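KLLA0E08119p (Kluyveromyces lactis, PDB 3VA7) probably catalyses the biotin- and ATP-dependent carboxylation of urea to urea-1-carboxylate, the first step of urea degradation by the allophanate route. Local coordinates at residues G720-S724 and A1139-Q1143; F963-N968 and Y1008-K1012; P1004-Y1008 and S1122-Q1127. All blocks are in the same frame, centred on the assembly; numbering follows the deposited sequence.

In the fold
The three contacts form a chain of neighbours in the carboxyltransferase part of the enzyme. Centres lie about 11 Å apart for contacts 1 and 2, 14 Å for contacts 2 and 3, and 21 Å for contacts 1 and 3. Along the sequence the segments run 720-724, 963-968, 1004-1012, 1122-1127 and 1139-1143, so contacts 2 and 3 are nested inside the loop closed by contact 1. Contacts 2 and 3 share Tyr1008; contacts 1 and 2 touch through Leu721 and Gly1010. Helix 1133-1142 meets both 720-724 (subdomains A/B) and the C/D segments of contact 2, where the His722 and Thr1011 side chains lie about 11-12 Å from bound urea and the biotin group. Helix 1120-1128, preceding it, packs on the C/D loop 1004-1008.

Contact 1: G720-S724 and A1139-Q1143; sequences GLHPS and ARLIQ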
ATOM      1  N   GLY A 720      26.731  -8.826  17.648  1.00 34.28           N
ATOM      2  CA  GLY A 720      25.862  -9.833  18.227  1.00 34.67           C
ATOM      3  C   GLY A 720      26.714 -11.027  18.625  1.00 35.51           C
ATOM      4  O   GLY A 720      27.739 -11.312  18.003  1.00 35.97           O
ATOM      5  N   LEU A 721      26.278 -11.746  19.649  1.00 35.52           N
ATOM      6  CA  LEU A 721      27.052 -12.833  20.179  1.00 34.91           C
ATOM      7  C   LEU A 721      27.024 -14.064  19.304  1.00 35.09           C
ATOM      8  O   LEU A 721      28.029 -14.739  19.165  1.00 35.36           O
ATOM      9  CB  LEU A 721      26.635 -13.130  21.600  1.00 34.77           C
ATOM     10  CG  LEU A 721      27.262 -12.055  22.479  1.00 35.65           C
ATOM     11  CD1 LEU A 721      26.716 -12.075  23.873  1.00 36.73           C
ATOM     12  CD2 LEU A 721      28.763 -12.260  22.516  1.00 36.56           C
ATOM     13  N   HIS A 722      25.912 -14.352  18.660  1.00 35.05           N
ATOM     14  CA  HIS A 722      25.869 -15.604  17.926  1.00 35.31           C
ATOM     15  C   HIS A 722      26.860 -15.580  16.737  1.00 35.96           C
ATOM     16  O   HIS A 722      26.920 -14.588  16.002  1.00 36.19           O
ATOM     17  CB  HIS A 722      24.483 -15.867  17.458  1.00 34.62           C
ATOM     18  CG  HIS A 722      24.330 -17.183  16.806  1.00 36.02           C
ATOM     19  ND1 HIS A 722      23.795 -18.271  17.458  1.00 35.79           N
ATOM     20  CD2 HIS A 722      24.644 -17.602  15.556  1.00 37.01           C
ATOM     21  CE1 HIS A 722      23.768 -19.302  16.630  1.00 36.88           C
ATOM     22  NE2 HIS A 722      24.271 -18.920  15.467  1.00 37.85           N
ATOM     23  N   PRO A 723      27.632 -16.671  16.535  1.00 35.70           N
ATOM     24  CA  PRO A 723      28.705 -16.532  15.580  1.00 35.59           C
ATOM     25  C   PRO A 723      28.283 -16.273  14.162  1.00 35.48           C
ATOM     26  O   PRO A 723      29.159 -15.917  13.394  1.00 37.73           O
ATOM     27  CB  PRO A 723      29.428 -17.876  15.655  1.00 35.86           C
ATOM     28  CG  PRO A 723      29.059 -18.413  16.967  1.00 36.05           C
ATOM     29  CD  PRO A 723      27.658 -17.999  17.160  1.00 35.41           C
ATOM     30  N   SER A 724      27.005 -16.429  13.794  1.00 34.55           N
ATOM     31  CA  SER A 724      26.503 -16.036  12.438  1.00 33.44           C
ATOM     32  C   SER A 724      26.228 -14.544  12.306  1.00 33.22           C
ATOM     33  O   SER A 724      25.953 -14.061  11.189  1.00 34.20           O
ATOM     34  CB  SER A 724      25.180 -16.711  12.089  1.00 33.44           C
ATOM     35  OG  SER A 724      24.115 -16.117  12.816  1.00 32.00           O
ATOM     36  N   ALA A1139      27.172 -16.375  25.171  1.00 45.36           N
ATOM     37  CA  ALA A1139      27.531 -16.711  23.769  1.00 45.31           C
ATOM     38  C   ALA A1139      27.483 -18.210  23.559  1.00 45.16           C
ATOM     39  O   ALA A1139      27.093 -18.678  22.495  1.00 45.86           O
ATOM     40  CB  ALA A1139      28.916 -16.119  23.329  1.00 44.28           C
ATOM     41  N   ARG A1140      27.846 -18.971  24.583  1.00 45.42           N
ATOM     42  CA  ARG A1140      27.770 -20.426  24.473  1.00 46.16           C
ATOM     43  C   ARG A1140      26.290 -20.875  24.394  1.00 45.88           C
ATOM     44  O   ARG A1140      25.849 -21.526  23.425  1.00 44.96           O
ATOM     45  CB  ARG A1140      28.527 -21.069  25.640  1.00 46.61           C
ATOM     46  CG  ARG A1140      28.624 -22.571  25.570  1.00 48.32           C
ATOM     47  CD  ARG A1140      29.214 -23.112  26.865  1.00 50.78           C
ATOM     48  NE  ARG A1140      28.226 -23.330  27.932  1.00 52.15           N
ATOM     49  CZ  ARG A1140      27.282 -24.271  27.927  1.00 53.12           C
ATOM     50  NH1 ARG A1140      27.138 -25.086  26.885  1.00 53.69           N
ATOM     51  NH2 ARG A1140      26.448 -24.369  28.958  1.00 53.46           N
ATOM     52  N   LEU A1141      25.512 -20.451  25.384  1.00 45.85           N
ATOM     53  CA  LEU A1141      24.083 -20.758  25.383  1.00 46.45           C
ATOM     54  C   LEU A1141      23.361 -20.301  24.085  1.00 46.18           C
ATOM     55  O   LEU A1141      22.585 -21.094  23.506  1.00 47.20           O
ATOM     56  CB  LEU A1141      23.407 -20.277  26.698  1.00 46.46           C
ATOM     57  CG  LEU A1141      23.862 -21.084  27.943  1.00 47.49           C
ATOM     58  CD1 LEU A1141      23.603 -20.428  29.344  1.00 46.56           C
ATOM     59  CD2 LEU A1141      23.281 -22.491  27.876  1.00 48.72           C
ATOM     60  N   ILE A1142      23.649 -19.074  23.605  1.00 45.20           N
ATOM     61  CA  ILE A1142      22.966 -18.467  22.422  1.00 44.23           C
ATOM     62  C   ILE A1142      23.102 -19.325  21.155  1.00 44.69           C
ATOM     63  O   ILE A1142      22.180 -19.410  20.312  1.00 44.29           O
ATOM     64  CB  ILE A1142      23.456 -17.019  22.179  1.00 44.13           C
ATOM     65  CG1 ILE A1142      23.022 -16.107  23.358  1.00 43.94           C
ATOM     66  CG2 ILE A1142      22.994 -16.489  20.816  1.00 41.63           C
ATOM     67  CD1 ILE A1142      23.763 -14.746  23.477  1.00 42.95           C
ATOM     68  N   GLN A1143      24.245 -20.005  21.085  1.00 44.81           N
ATOM     69  CA  GLN A1143      24.653 -20.848  19.962  1.00 45.63           C
ATOM     70  C   GLN A1143      23.992 -22.234  19.858  1.00 45.90           C
ATOM     71  O   GLN A1143      24.345 -22.983  18.937  1.00 46.00           O
ATOM     72  CB  GLN A1143      26.132 -21.142  20.165  1.00 46.32           C
ATOM     73  CG  GLN A1143      27.005 -20.882  19.050  1.00 44.27           C
ATOM     74  CD  GLN A1143      28.420 -20.639  19.517  1.00 42.13           C
ATOM     75  OE1 GLN A1143      29.339 -21.245  18.980  1.00 45.09           O
ATOM     76  NE2 GLN A1143      28.618 -19.713  20.478  1.00 36.25           N
TER
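Leu721 and Ile1142 meet through aliphatic carbons, their side chains crossing at about a right angle. CD1 of Ile1142 lies 3.8 Å from CB of Leu721, while its other branch, CG2, packs 3.7 Å from CB of His722. One isoleucine thus serves two consecutive residues: chi1 of -66° sets CG1 anti to the carbonyl carbon and CG2 anti to the backbone N. One turn earlier in the helix, CB of Ala1139 meets CD2 of Leu721 at 3.9 Å. His722 supplies the polar link between the segments. Its ND1 donates a weak hydrogen bond to Ile1142 O (3.5 Å, 150° at the hydrogen), the oxygen sitting at the ring edge near its plane. CD of Pro723 lies over one face of that imidazole, near its rim, and Trp711 meets the ring with its plane turned by about 80°. On the proline side, Pro723 CG comes to 3.4 Å from CD of Gln1143. Aliphatic packing of Leu721, Ile1142 and Ala1139 is thus joined by proline carbons lying on a polar amide. The weak imidazole bond probably adds little to these contacts, whereas the amide NE2 is served within its own segment, donating to Ala1139 O (2.7 Å) from above the carbonyl plane.

Contact 2: F963-N968 and Y1008-K1012; sequences FIADVN and YLGTK
Asn968 grips the backbone of Leu1009 with both ends of its amide. OD1 accepts from Leu1009 N at 3.1 Å (152° at the hydrogen), the donor lying in the carbonyl plane but well to the side of the oxygen, at a C=O...N angle of 99°. ND2 returns a weak bond to Leu1009 O, 3.0 Å away. Apolar contacts extend the grip along the loop. Ile964 CG2 packs 3.9 Å from Tyr1008 CD2, and Phe963 CZ comes to 3.6 Å from Thr1011 CG2. With CG anti to the backbone N (chi1 169°), the Phe963 ring swings out to the loop, where CE2 also touches Gly1010 CA at 3.8 Å; Val967 CG1 lies over one face, near the rim. The amide is positioned by its own helix: ND2 also donates to Ile964 O (3.2 Å), and Asn968 N reaches that oxygen from the opposite face of its plane. An asparagine near the C-terminal end of helix 960-967 thus ties down the irregular C/D loop, whose Gly1010 also bonds to Leu721 of the A/B part. Phe1138 of helix 1133-1142 meets the Phe963 ring edge-to-face. Helix 972-979 touches Ile964 and Tyr1008, while Gln1045 of strand 1045-1049 borders Phe963, Ile964 and Thr1011.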
ATOM      1  N   PHE A 963      17.336  -9.723  28.942  1.00 28.78           N
ATOM      2  CA  PHE A 963      18.541 -10.145  28.286  1.00 29.56           C
ATOM      3  C   PHE A 963      19.589  -9.015  28.034  1.00 30.78           C
ATOM      4  O   PHE A 963      20.750  -9.175  28.461  1.00 30.32           O
ATOM      5  CB  PHE A 963      18.200 -10.845  26.989  1.00 29.98           C
ATOM      6  CG  PHE A 963      19.379 -11.082  26.128  1.00 30.63           C
ATOM      7  CD1 PHE A 963      20.355 -11.994  26.507  1.00 34.62           C
ATOM      8  CD2 PHE A 963      19.549 -10.363  24.947  1.00 30.95           C
ATOM      9  CE1 PHE A 963      21.489 -12.198  25.709  1.00 33.05           C
ATOM     10  CE2 PHE A 963      20.646 -10.561  24.158  1.00 28.73           C
ATOM     11  CZ  PHE A 963      21.619 -11.460  24.532  1.00 32.04           C
ATOM     12  N   ILE A 964      19.217  -7.902  27.366  1.00 30.74           N
ATOM     13  CA  ILE A 964      20.194  -6.839  27.180  1.00 31.66           C
ATOM     14  C   ILE A 964      20.747  -6.491  28.557  1.00 31.99           C
ATOM     15  O   ILE A 964      21.979  -6.465  28.766  1.00 31.93           O
ATOM     16  CB  ILE A 964      19.668  -5.449  26.646  1.00 32.64           C
ATOM     17  CG1 ILE A 964      18.901  -5.460  25.299  1.00 31.86           C
ATOM     18  CG2 ILE A 964      20.816  -4.421  26.673  1.00 32.43           C
ATOM     19  CD1 ILE A 964      19.127  -6.612  24.467  1.00 37.34           C
ATOM     20  N   ALA A 965      19.837  -6.215  29.495  1.00 31.96           N
ATOM     21  CA  ALA A 965      20.258  -5.793  30.857  1.00 32.32           C
ATOM     22  C   ALA A 965      21.190  -6.794  31.498  1.00 32.47           C
ATOM     23  O   ALA A 965      22.257  -6.437  31.982  1.00 33.27           O
ATOM     24  CB  ALA A 965      19.084  -5.544  31.745  1.00 31.36           C
ATOM     25  N   ASP A 966      20.814  -8.054  31.464  1.00 33.36           N
ATOM     26  CA  ASP A 966      21.600  -9.096  32.125  1.00 35.68           C
ATOM     27  C   ASP A 966      22.991  -9.318  31.497  1.00 35.94           C
ATOM     28  O   ASP A 966      23.989  -9.433  32.207  1.00 36.34           O
ATOM     29  CB  ASP A 966      20.755 -10.380  32.176  1.00 36.67           C
ATOM     30  CG  ASP A 966      21.366 -11.507  33.016  1.00 41.99           C
ATOM     31  OD1 ASP A 966      20.916 -12.659  32.774  1.00 50.80           O
ATOM     32  OD2 ASP A 966      22.228 -11.304  33.918  1.00 42.96           O
ATOM     33  N   VAL A 967      23.078  -9.363  30.166  1.00 36.41           N
ATOM     34  CA  VAL A 967      24.346  -9.700  29.524  1.00 35.51           C
ATOM     35  C   VAL A 967      25.326  -8.533  29.665  1.00 35.52           C
ATOM     36  O   VAL A 967      26.568  -8.693  29.671  1.00 36.20           O
ATOM     37  CB  VAL A 967      24.166 -10.263  28.101  1.00 34.64           C
ATOM     38  CG1 VAL A 967      23.682  -9.173  27.120  1.00 36.53           C
ATOM     39  CG2 VAL A 967      25.456 -10.905  27.619  1.00 34.38           C
ATOM     40  N   ASN A 968      24.768  -7.363  29.857  1.00 35.45           N
ATOM     41  CA  ASN A 968      25.592  -6.197  30.092  1.00 36.19           C
ATOM     42  C   ASN A 968      25.818  -5.840  31.561  1.00 37.18           C
ATOM     43  O   ASN A 968      26.511  -4.880  31.854  1.00 37.49           O
ATOM     44  CB  ASN A 968      24.969  -5.013  29.371  1.00 36.19           C
ATOM     45  CG  ASN A 968      25.350  -4.965  27.934  1.00 34.65           C
ATOM     46  OD1 ASN A 968      26.472  -4.580  27.622  1.00 38.92           O
ATOM     47  ND2 ASN A 968      24.435  -5.341  27.045  1.00 30.51           N
ATOM     48  N   TYR A1008      25.849  -1.709  23.718  1.00 29.66           N
ATOM     49  CA  TYR A1008      25.613  -2.838  24.583  1.00 29.58           C
ATOM     50  C   TYR A1008      25.824  -4.143  23.836  1.00 29.98           C
ATOM     51  O   TYR A1008      25.536  -4.252  22.617  1.00 30.66           O
ATOM     52  CB  TYR A1008      24.169  -2.721  25.051  1.00 30.38           C
ATOM     53  CG  TYR A1008      23.941  -1.549  26.025  1.00 32.08           C
ATOM     54  CD1 TYR A1008      25.005  -1.061  26.789  1.00 32.21           C
ATOM     55  CD2 TYR A1008      22.664  -0.991  26.233  1.00 31.99           C
ATOM     56  CE1 TYR A1008      24.848  -0.037  27.696  1.00 35.42           C
ATOM     57  CE2 TYR A1008      22.470   0.045  27.185  1.00 34.84           C
ATOM     58  CZ  TYR A1008      23.583   0.527  27.912  1.00 38.83           C
ATOM     59  OH  TYR A1008      23.499   1.555  28.874  1.00 41.22           O
ATOM     60  N   LEU A1009      26.348  -5.149  24.536  1.00 29.08           N
ATOM     61  CA  LEU A1009      26.380  -6.485  23.969  1.00 28.14           C
ATOM     62  C   LEU A1009      24.948  -7.009  23.739  1.00 27.32           C
ATOM     63  O   LEU A1009      23.977  -6.472  24.282  1.00 27.50           O
ATOM     64  CB  LEU A1009      27.103  -7.387  24.920  1.00 29.15           C
ATOM     65  CG  LEU A1009      28.601  -7.223  25.223  1.00 31.49           C
ATOM     66  CD1 LEU A1009      29.007  -8.397  26.106  1.00 30.36           C
ATOM     67  CD2 LEU A1009      29.453  -7.221  23.916  1.00 31.20           C
ATOM     68  N   GLY A1010      24.796  -8.066  22.963  1.00 26.03           N
ATOM     69  CA  GLY A1010      23.459  -8.539  22.627  1.00 24.22           C
ATOM     70  C   GLY A1010      23.578  -9.682  21.671  1.00 24.80           C
ATOM     71  O   GLY A1010      24.624 -10.342  21.627  1.00 25.94           O
ATOM     72  N   THR A1011      22.536  -9.926  20.895  1.00 23.88           N
ATOM     73  CA  THR A1011      22.578 -10.941  19.878  1.00 25.20           C
ATOM     74  C   THR A1011      21.302 -10.776  19.065  1.00 25.74           C
ATOM     75  O   THR A1011      20.342 -10.148  19.515  1.00 26.26           O
ATOM     76  CB  THR A1011      22.606 -12.398  20.436  1.00 26.00           C
ATOM     77  OG1 THR A1011      22.714 -13.314  19.343  1.00 28.93           O
ATOM     78  CG2 THR A1011      21.285 -12.778  21.175  1.00 25.97           C
ATOM     79  N   LYS A1012      21.295 -11.344  17.876  1.00 25.92           N
ATOM     80  CA  LYS A1012      20.138 -11.318  17.031  1.00 26.83           C
ATOM     81  C   LYS A1012      19.483 -12.659  17.236  1.00 28.06           C
ATOM     82  O   LYS A1012      20.136 -13.593  17.738  1.00 29.43           O
ATOM     83  CB  LYS A1012      20.590 -11.082  15.605  1.00 26.66           C
ATOM     84  CG  LYS A1012      21.047  -9.599  15.385  1.00 24.65           C
ATOM     85  CD  LYS A1012      22.371  -9.515  14.650  1.00 24.24           C
ATOM     86  CE  LYS A1012      22.655  -8.115  14.207  1.00 24.95           C
ATOM     87  NZ  LYS A1012      23.919  -8.041  13.478  1.00 26.63           N
TER

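Contact 3: P1004-Y1008 and S1122-Q1127; sequences PRHRY and SIVAFQ
Phe1126 lays its ring against the backbone of Arg1005, and this is the tight part of the contact. Arg1005 CA stands 3.6 Å from the ring centroid and only 7° off the ring normal, a CH-pi contact centred on one face. Phe1126 CG is anti to the backbone N (chi1 179°), which carries the ring outward from the helix into the turn. Carbonyl oxygens gather round it: Arg1005 O lies over the same face, 3.6 Å from CE1, and Arg1007 O at the edge, 3.7 Å from CE2. Tyr1008 brings its CE1 near the plane of the phenyl ring, 4.2 Å from Phe1126 CZ. Beside this, the buried Pro1004 makes an ordinary apolar contact, its CD 4.2 Å from Ile1123 CG1. Toward the partly exposed Ser1122 the character changes to polar. The Arg1005 chain bends at chi3, and NH1 donates to Ser1122 OG at 2.8 Å, 153° at the hydrogen, with the oxygen in the guanidinium plane; a salt bridge from NE to Asp1003 helps fix that plane. The loose, solvent side is at the exposed Gln1127, whose NE2 comes no nearer than 4.4 Å, to Pro1004 CB. The whole is a helix-against-loop junction: an aromatic side chain of helix 1120-1128 packs one face of its ring on the turn that starts with the 3-10 segment 1004-1005, within the connection between strands 997-1001 and 1024-1028 of the carboxyltransferase domain.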
ATOM      1  N   PRO A1004      30.033   5.788  22.590  1.00 35.01           N
ATOM      2  CA  PRO A1004      30.490   4.395  22.687  1.00 35.24           C
ATOM      3  C   PRO A1004      30.038   3.663  23.948  1.00 35.48           C
ATOM      4  O   PRO A1004      29.946   2.407  23.935  1.00 35.82           O
ATOM      5  CB  PRO A1004      32.020   4.526  22.640  1.00 35.51           C
ATOM      6  CG  PRO A1004      32.220   5.763  21.803  1.00 34.74           C
ATOM      7  CD  PRO A1004      31.180   6.695  22.381  1.00 34.81           C
ATOM      8  N   ARG A1005      29.764   4.422  25.008  1.00 34.82           N
ATOM      9  CA  ARG A1005      29.204   3.863  26.262  1.00 34.89           C
ATOM     10  C   ARG A1005      27.726   3.522  26.080  1.00 35.05           C
ATOM     11  O   ARG A1005      27.053   3.184  27.059  1.00 36.16           O
ATOM     12  CB  ARG A1005      29.334   4.889  27.430  1.00 34.38           C
ATOM     13  CG  ARG A1005      30.736   5.475  27.558  1.00 34.92           C
ATOM     14  CD  ARG A1005      30.818   6.760  28.369  1.00 35.53           C
ATOM     15  NE  ARG A1005      30.336   7.970  27.690  1.00 40.29           N
ATOM     16  CZ  ARG A1005      30.503   9.210  28.183  1.00 41.14           C
ATOM     17  NH1 ARG A1005      31.150   9.392  29.352  1.00 42.18           N
ATOM     18  NH2 ARG A1005      30.028  10.275  27.538  1.00 34.62           N
ATOM     19  N   HIS A1006      27.179   3.675  24.866  1.00 33.39           N
ATOM     20  CA  HIS A1006      25.787   3.338  24.685  1.00 31.28           C
ATOM     21  C   HIS A1006      25.671   2.070  23.919  1.00 30.65           C
ATOM     22  O   HIS A1006      24.585   1.672  23.495  1.00 30.27           O
ATOM     23  CB  HIS A1006      25.030   4.454  24.020  1.00 31.56           C
ATOM     24  CG  HIS A1006      24.659   5.542  24.960  1.00 32.33           C
ATOM     25  ND1 HIS A1006      24.337   6.816  24.541  1.00 32.38           N
ATOM     26  CD2 HIS A1006      24.570   5.549  26.310  1.00 32.12           C
ATOM     27  CE1 HIS A1006      24.060   7.559  25.588  1.00 32.17           C
ATOM     28  NE2 HIS A1006      24.193   6.814  26.676  1.00 33.24           N
ATOM     29  N   ARG A1007      26.802   1.402  23.756  1.00 30.12           N
ATOM     30  CA  ARG A1007      26.838   0.261  22.875  1.00 29.29           C
ATOM     31  C   ARG A1007      26.920  -0.927  23.749  1.00 29.30           C
ATOM     32  O   ARG A1007      27.921  -1.127  24.405  1.00 29.30           O
ATOM     33  CB  ARG A1007      28.008   0.327  21.895  1.00 28.36           C
ATOM     34  CG  ARG A1007      27.950   1.551  21.067  1.00 28.12           C
ATOM     35  CD  ARG A1007      29.208   1.810  20.299  1.00 24.90           C
ATOM     36  NE  ARG A1007      29.089   3.082  19.601  1.00 22.01           N
ATOM     37  CZ  ARG A1007      30.084   3.678  18.928  1.00 22.56           C
ATOM     38  NH1 ARG A1007      31.277   3.107  18.842  1.00 16.68           N
ATOM     39  NH2 ARG A1007      29.877   4.875  18.350  1.00 20.13           N
ATOM     40  N   TYR A1008      25.849  -1.709  23.718  1.00 29.66           N
ATOM     41  CA  TYR A1008      25.613  -2.838  24.583  1.00 29.58           C
ATOM     42  C   TYR A1008      25.824  -4.143  23.836  1.00 29.98           C
ATOM     43  O   TYR A1008      25.536  -4.252  22.617  1.00 30.66           O
ATOM     44  CB  TYR A1008      24.169  -2.721  25.051  1.00 30.38           C
ATOM     45  CG  TYR A1008      23.941  -1.549  26.025  1.00 32.08           C
ATOM     46  CD1 TYR A1008      25.005  -1.061  26.789  1.00 32.21           C
ATOM     47  CD2 TYR A1008      22.664  -0.991  26.233  1.00 31.99           C
ATOM     48  CE1 TYR A1008      24.848  -0.037  27.696  1.00 35.42           C
ATOM     49  CE2 TYR A1008      22.470   0.045  27.185  1.00 34.84           C
ATOM     50  CZ  TYR A1008      23.583   0.527  27.912  1.00 38.83           C
ATOM     51  OH  TYR A1008      23.499   1.555  28.874  1.00 41.22           O
ATOM     52  N   SER A1122      36.222   7.973  30.605  1.00 55.67           N
ATOM     53  CA  SER A1122      34.954   7.307  30.772  1.00 55.09           C
ATOM     54  C   SER A1122      34.692   6.256  29.683  1.00 55.09           C
ATOM     55  O   SER A1122      34.274   5.125  29.997  1.00 55.09           O
ATOM     56  CB  SER A1122      33.874   8.362  30.763  1.00 55.17           C
ATOM     57  OG  SER A1122      32.647   7.791  31.115  1.00 56.37           O
ATOM     58  N   ILE A1123      34.962   6.618  28.417  1.00 54.49           N
ATOM     59  CA  ILE A1123      34.810   5.684  27.286  1.00 53.21           C
ATOM     60  C   ILE A1123      35.659   4.432  27.498  1.00 54.15           C
ATOM     61  O   ILE A1123      35.152   3.311  27.380  1.00 54.25           O
ATOM     62  CB  ILE A1123      35.113   6.374  25.921  1.00 52.46           C
ATOM     63  CG1 ILE A1123      33.922   7.216  25.472  1.00 49.99           C
ATOM     64  CG2 ILE A1123      35.483   5.381  24.860  1.00 50.09           C
ATOM     65  CD1 ILE A1123      34.310   8.487  24.736  1.00 46.19           C
ATOM     66  N   VAL A1124      36.932   4.613  27.851  1.00 54.77           N
ATOM     67  CA  VAL A1124      37.858   3.476  27.970  1.00 55.55           C
ATOM     68  C   VAL A1124      37.544   2.554  29.140  1.00 55.25           C
ATOM     69  O   VAL A1124      37.487   1.358  28.987  1.00 55.13           O
ATOM     70  CB  VAL A1124      39.322   3.943  28.006  1.00 56.37           C
ATOM     71  CG1 VAL A1124      40.285   2.722  28.131  1.00 56.11           C
ATOM     72  CG2 VAL A1124      39.628   4.785  26.734  1.00 55.57           C
ATOM     73  N   ALA A1125      37.344   3.142  30.305  1.00 56.05           N
ATOM     74  CA  ALA A1125      36.764   2.465  31.463  1.00 56.42           C
ATOM     75  C   ALA A1125      35.539   1.632  31.052  1.00 57.27           C
ATOM     76  O   ALA A1125      35.466   0.425  31.393  1.00 57.43           O
ATOM     77  CB  ALA A1125      36.350   3.490  32.503  1.00 55.97           C
ATOM     78  N   PHE A1126      34.582   2.264  30.343  1.00 56.73           N
ATOM     79  CA  PHE A1126      33.402   1.534  29.864  1.00 56.40           C
ATOM     80  C   PHE A1126      33.775   0.321  29.003  1.00 57.08           C
ATOM     81  O   PHE A1126      33.258  -0.755  29.220  1.00 57.46           O
ATOM     82  CB  PHE A1126      32.377   2.432  29.146  1.00 55.78           C
ATOM     83  CG  PHE A1126      31.197   1.673  28.632  1.00 54.09           C
ATOM     84  CD1 PHE A1126      30.033   1.577  29.384  1.00 54.12           C
ATOM     85  CD2 PHE A1126      31.266   0.994  27.418  1.00 52.25           C
ATOM     86  CE1 PHE A1126      28.945   0.826  28.922  1.00 53.60           C
ATOM     87  CE2 PHE A1126      30.191   0.243  26.952  1.00 51.72           C
ATOM     88  CZ  PHE A1126      29.031   0.168  27.703  1.00 52.82           C
ATOM     89  N   GLN A1127      34.698   0.502  28.059  1.00 58.40           N
ATOM     90  CA  GLN A1127      35.085  -0.539  27.104  1.00 59.38           C
ATOM     91  C   GLN A1127      35.853  -1.704  27.701  1.00 60.32           C
ATOM     92  O   GLN A1127      35.646  -2.861  27.334  1.00 59.77           O
ATOM     93  CB  GLN A1127      35.909   0.068  25.973  1.00 59.11           C
ATOM     94  CG  GLN A1127      35.075   0.479  24.792  1.00 59.86           C
ATOM     95  CD  GLN A1127      35.800   1.409  23.806  1.00 61.26           C
ATOM     96  OE1 GLN A1127      36.810   2.040  24.128  1.00 61.25           O
ATOM     97  NE2 GLN A1127      35.265   1.499  22.600  1.00 60.51           N
TER